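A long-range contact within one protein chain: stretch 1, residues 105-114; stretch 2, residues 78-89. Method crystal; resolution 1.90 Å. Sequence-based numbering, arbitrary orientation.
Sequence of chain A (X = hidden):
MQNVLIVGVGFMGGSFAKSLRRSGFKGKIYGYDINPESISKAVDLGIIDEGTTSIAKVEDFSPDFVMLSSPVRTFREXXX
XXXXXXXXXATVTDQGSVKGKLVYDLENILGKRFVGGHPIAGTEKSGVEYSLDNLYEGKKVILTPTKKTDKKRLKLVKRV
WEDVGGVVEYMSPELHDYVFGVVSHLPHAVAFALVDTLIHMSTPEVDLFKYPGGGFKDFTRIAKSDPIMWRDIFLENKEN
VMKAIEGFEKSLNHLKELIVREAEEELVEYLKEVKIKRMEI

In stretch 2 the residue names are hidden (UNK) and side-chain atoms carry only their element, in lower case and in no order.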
# COMPACT_ATOMS: atom_id res chain seq x y z
N ASP A 105 -15.90 29.43 2.61
CA ASP A 105 -16.78 29.63 3.76
C ASP A 105 -16.02 30.32 4.88
O ASP A 105 -16.58 31.19 5.56
CB ASP A 105 -17.34 28.29 4.26
CG ASP A 105 -18.22 27.60 3.24
OD1 ASP A 105 -18.87 28.30 2.44
OD2 ASP A 105 -18.26 26.35 3.24
N LEU A 106 -14.76 29.95 5.07
CA LEU A 106 -13.96 30.57 6.12
C LEU A 106 -13.64 32.02 5.78
O LEU A 106 -13.56 32.86 6.69
CB LEU A 106 -12.67 29.77 6.35
CG LEU A 106 -12.89 28.37 6.94
CD1 LEU A 106 -11.55 27.72 7.26
CD2 LEU A 106 -13.73 28.47 8.21
N GLU A 107 -13.47 32.32 4.50
CA GLU A 107 -13.20 33.70 4.07
C GLU A 107 -14.44 34.55 4.31
O GLU A 107 -14.34 35.71 4.70
CB GLU A 107 -12.84 33.77 2.58
CG GLU A 107 -11.56 33.06 2.17
CD GLU A 107 -11.18 33.36 0.72
OE1 GLU A 107 -12.07 33.33 -0.15
OE2 GLU A 107 -9.99 33.63 0.46
N ASN A 108 -15.62 33.98 4.06
CA ASN A 108 -16.87 34.71 4.25
C ASN A 108 -17.17 34.97 5.72
O ASN A 108 -17.96 35.85 6.04
CB ASN A 108 -18.05 33.94 3.64
CG ASN A 108 -17.97 33.86 2.13
OD1 ASN A 108 -17.51 34.78 1.47
ND2 ASN A 108 -18.45 32.75 1.57
N ILE A 109 -16.54 34.20 6.61
CA ILE A 109 -16.76 34.35 8.04
C ILE A 109 -15.67 35.16 8.75
O ILE A 109 -15.97 35.95 9.65
CB ILE A 109 -16.85 32.97 8.74
CG1 ILE A 109 -18.08 32.21 8.23
CG2 ILE A 109 -16.94 33.15 10.25
CD1 ILE A 109 -18.20 30.81 8.79
N LEU A 110 -14.42 34.96 8.35
CA LEU A 110 -13.31 35.66 8.98
C LEU A 110 -12.81 36.85 8.19
O LEU A 110 -12.08 37.69 8.71
CB LEU A 110 -12.15 34.69 9.22
CG LEU A 110 -12.48 33.53 10.17
CD1 LEU A 110 -11.31 32.56 10.20
CD2 LEU A 110 -12.77 34.08 11.56
N GLY A 111 -13.19 36.92 6.92
CA GLY A 111 -12.78 38.03 6.08
C GLY A 111 -11.34 37.96 5.60
O GLY A 111 -10.81 36.88 5.33
N LYS A 112 -10.71 39.13 5.51
CA LYS A 112 -9.32 39.24 5.06
C LYS A 112 -8.33 38.54 5.98
O LYS A 112 -7.15 38.44 5.66
CB LYS A 112 -8.94 40.71 4.93
CG LYS A 112 -9.83 41.51 3.99
CD LYS A 112 -9.56 41.17 2.53
CE LYS A 112 -8.17 41.63 2.09
NZ LYS A 112 -7.98 41.53 0.61
N ARG A 113 -8.81 38.06 7.12
CA ARG A 113 -7.93 37.39 8.07
C ARG A 113 -7.52 35.97 7.70
O ARG A 113 -6.41 35.54 8.02
CB ARG A 113 -8.59 37.38 9.46
CG ARG A 113 -8.60 38.75 10.12
CD ARG A 113 -9.33 38.73 11.45
NE ARG A 113 -10.75 38.46 11.28
CZ ARG A 113 -11.69 38.87 12.12
NH1 ARG A 113 -11.36 39.58 13.19
NH2 ARG A 113 -12.96 38.59 11.89
N PHE A 114 -8.40 35.25 7.00
CA PHE A 114 -8.12 33.87 6.65
C PHE A 114 -7.26 33.54 5.44
O PHE A 114 -7.40 34.13 4.36
CB PHE A 114 -9.42 33.09 6.52
CG PHE A 114 -9.22 31.62 6.31
CD1 PHE A 114 -8.77 30.81 7.35
CD2 PHE A 114 -9.42 31.05 5.05
CE1 PHE A 114 -8.52 29.45 7.14
CE2 PHE A 114 -9.17 29.70 4.83
CZ PHE A 114 -8.72 28.90 5.88
N UNK A 78 -16.06 27.24 14.96
CA UNK A 78 -15.02 27.98 15.68
C UNK A 78 -14.75 29.34 15.02
O UNK A 78 -14.61 30.36 15.71
c UNK A 78 -13.94 25.84 16.46
c UNK A 78 -12.72 24.93 16.49
c UNK A 78 -12.62 27.95 16.45
c UNK A 78 -13.70 27.16 15.73
N UNK A 79 -14.68 29.35 13.69
CA UNK A 79 -14.42 30.59 12.96
C UNK A 79 -15.44 31.67 13.28
O UNK A 79 -15.09 32.83 13.48
c UNK A 79 -14.40 30.31 11.45
N UNK A 80 -16.72 31.28 13.32
CA UNK A 80 -17.79 32.22 13.60
C UNK A 80 -17.63 32.86 14.97
O UNK A 80 -17.92 34.04 15.15
c UNK A 80 -21.86 31.48 11.84
n UNK A 80 -21.68 32.13 10.51
c UNK A 80 -19.15 31.52 13.51
c UNK A 80 -20.84 30.36 12.05
c UNK A 80 -19.43 30.91 12.15
N UNK A 81 -17.16 32.09 15.94
CA UNK A 81 -16.96 32.64 17.27
C UNK A 81 -15.74 33.55 17.25
O UNK A 81 -15.76 34.64 17.82
c UNK A 81 -19.10 28.94 19.93
c UNK A 81 -18.05 30.03 19.83
c UNK A 81 -16.77 31.52 18.29
n UNK A 81 -18.73 27.75 19.11
c UNK A 81 -17.97 30.61 18.43
N UNK A 82 -14.68 33.10 16.58
CA UNK A 82 -13.45 33.88 16.48
C UNK A 82 -13.62 35.21 15.76
O UNK A 82 -12.86 36.15 15.99
c UNK A 82 -11.22 32.34 17.87
c UNK A 82 -12.37 33.06 15.78
c UNK A 82 -11.83 31.86 16.56
c UNK A 82 -10.79 31.12 15.72
N UNK A 83 -14.63 35.30 14.89
CA UNK A 83 -14.87 36.52 14.13
C UNK A 83 -15.13 37.74 15.02
O UNK A 83 -14.75 38.85 14.67
c UNK A 83 -16.04 36.32 13.17
o UNK A 83 -17.21 35.89 13.84
N UNK A 84 -15.79 37.53 16.16
CA UNK A 84 -16.06 38.65 17.06
C UNK A 84 -15.14 38.71 18.27
O UNK A 84 -15.25 39.61 19.10
c UNK A 84 -17.97 35.55 19.73
c UNK A 84 -19.48 35.36 17.86
c UNK A 84 -18.96 34.86 19.04
c UNK A 84 -18.01 37.30 18.04
c UNK A 84 -17.53 38.62 17.51
c UNK A 84 -19.00 36.58 17.37
c UNK A 84 -17.50 36.76 19.22
o UNK A 84 -19.43 33.66 19.55
N UNK A 85 -14.22 37.76 18.36
CA UNK A 85 -13.26 37.73 19.46
C UNK A 85 -11.94 38.31 18.98
O UNK A 85 -11.31 39.12 19.66
c UNK A 85 -11.94 36.27 21.02
c UNK A 85 -13.01 36.29 19.95
c UNK A 85 -14.23 34.20 20.74
c UNK A 85 -14.31 35.69 20.48
N UNK A 86 -11.52 37.90 17.79
CA UNK A 86 -10.25 38.36 17.23
C UNK A 86 -10.38 39.76 16.66
O UNK A 86 -11.43 40.15 16.17
c UNK A 86 -9.30 35.14 15.18
c UNK A 86 -9.59 35.94 16.45
c UNK A 86 -9.80 37.42 16.11
c UNK A 86 -8.46 35.82 17.45
N UNK A 87 -9.29 40.52 16.73
CA UNK A 87 -9.29 41.86 16.17
C UNK A 87 -9.10 41.67 14.67
O UNK A 87 -8.63 40.62 14.24
o UNK A 87 -6.89 42.24 16.21
c UNK A 87 -8.13 42.68 16.74
N UNK A 88 -9.48 42.67 13.89
CA UNK A 88 -9.35 42.61 12.44
C UNK A 88 -7.88 42.54 12.01
O UNK A 88 -7.57 42.35 10.84
c UNK A 88 -10.01 43.83 11.80
o UNK A 88 -12.41 42.51 10.68
c UNK A 88 -11.45 44.08 12.21
c UNK A 88 -12.37 42.92 11.86
o UNK A 88 -13.07 42.43 12.78
N UNK A 89 -6.98 42.70 12.97
CA UNK A 89 -5.55 42.69 12.72
C UNK A 89 -4.96 41.27 12.79
O UNK A 89 -3.80 41.05 12.44
o UNK A 89 -2.86 43.38 12.45
o UNK A 89 -2.68 44.13 14.51
c UNK A 89 -4.87 43.62 13.74
c UNK A 89 -3.36 43.71 13.55

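Position 78 carries four side-chain carbons, forked at the first, with one arm two carbons long. It does not reach stretch 1. This is Ile78.

Position 79 has a single carbon, directed toward stretch 1. Its CB lies 3.8 Å from Leu106 CD2, 4.0 Å from Ile109 CG2 and 4.0 Å from Leu110 CG. One carbon alone means Ala79.

Position 80 has four carbons in a row ending in nitrogen. CA-to-CB points away, yet the chain still brushes Ile109. This is Lys80; its CG is 3.6 Å from Ile109 CD1.

Position 81 repeats that pattern, four carbons and a terminal nitrogen, pointing away and touching nothing on stretch 1. It is Lys81.

Position 82 has four carbons forked at the second. Its CB lies 4.4 Å from Leu110 CD2, a marginal apolar contact. It is Leu82.

Position 83 has one carbon and one oxygen. Its CB sits 3.5 Å from Ile109 O. This is Ser83. Its OG donates a very short hydrogen bond of 2.4 Å to Lys80 O, within its own stretch.

Position 84 has one carbon, then a six-carbon ring bearing an oxygen. It points away from stretch 1. It is Tyr84.

Position 85 has four carbons forked at the first, one arm two carbons long, and makes no contact. It is Ile85.

Position 86 has four carbons forked at the second. Its CB points toward stretch 1, 4.0 Å from Arg113 NH1. It is Leu86.

Position 87 has one carbon and one oxygen, pointing away. Its backbone O accepts a hydrogen bond from Arg113 NH1 at 3.1 Å. It is Ser87.

Position 88 has three carbons, the third carrying two oxygens. CA-to-CB points away, but the end comes back to Arg113. It is Glu88, with OE2 3.3 Å from Arg113 NH1.

Position 89 has two carbons, the second carrying two oxygens, and points away. It is Asp89.

The contact has two parts. The helices run in broadly similar directions, 26° apart, with axes 9.1 Å apart at closest approach. Ala79 packs among Leu106, Ile109 and Leu110, and the last two also come close to its backbone: Ile109 CG2 is 3.7 Å from Ala79 C and Leu110 CD2 is 3.3 Å from Ala79 O. Beyond the helices, Arg113 joins the chain segments. Within stretch 1, Arg113 NE donates a hydrogen bond to Leu110 O at 3.0 Å; across the contact, Arg113 NH2 makes a weak hydrogen bond to Ser83 O at 3.3 Å and Arg113 NH1 one to Ser87 O at 3.1 Å, the latter not weak. Glu88 lies over one guanidinium face, so its salt bridge rests on charge, with no N-H pointing at OE2.

Stretch 2 (78-89) IAKKLSYILSED
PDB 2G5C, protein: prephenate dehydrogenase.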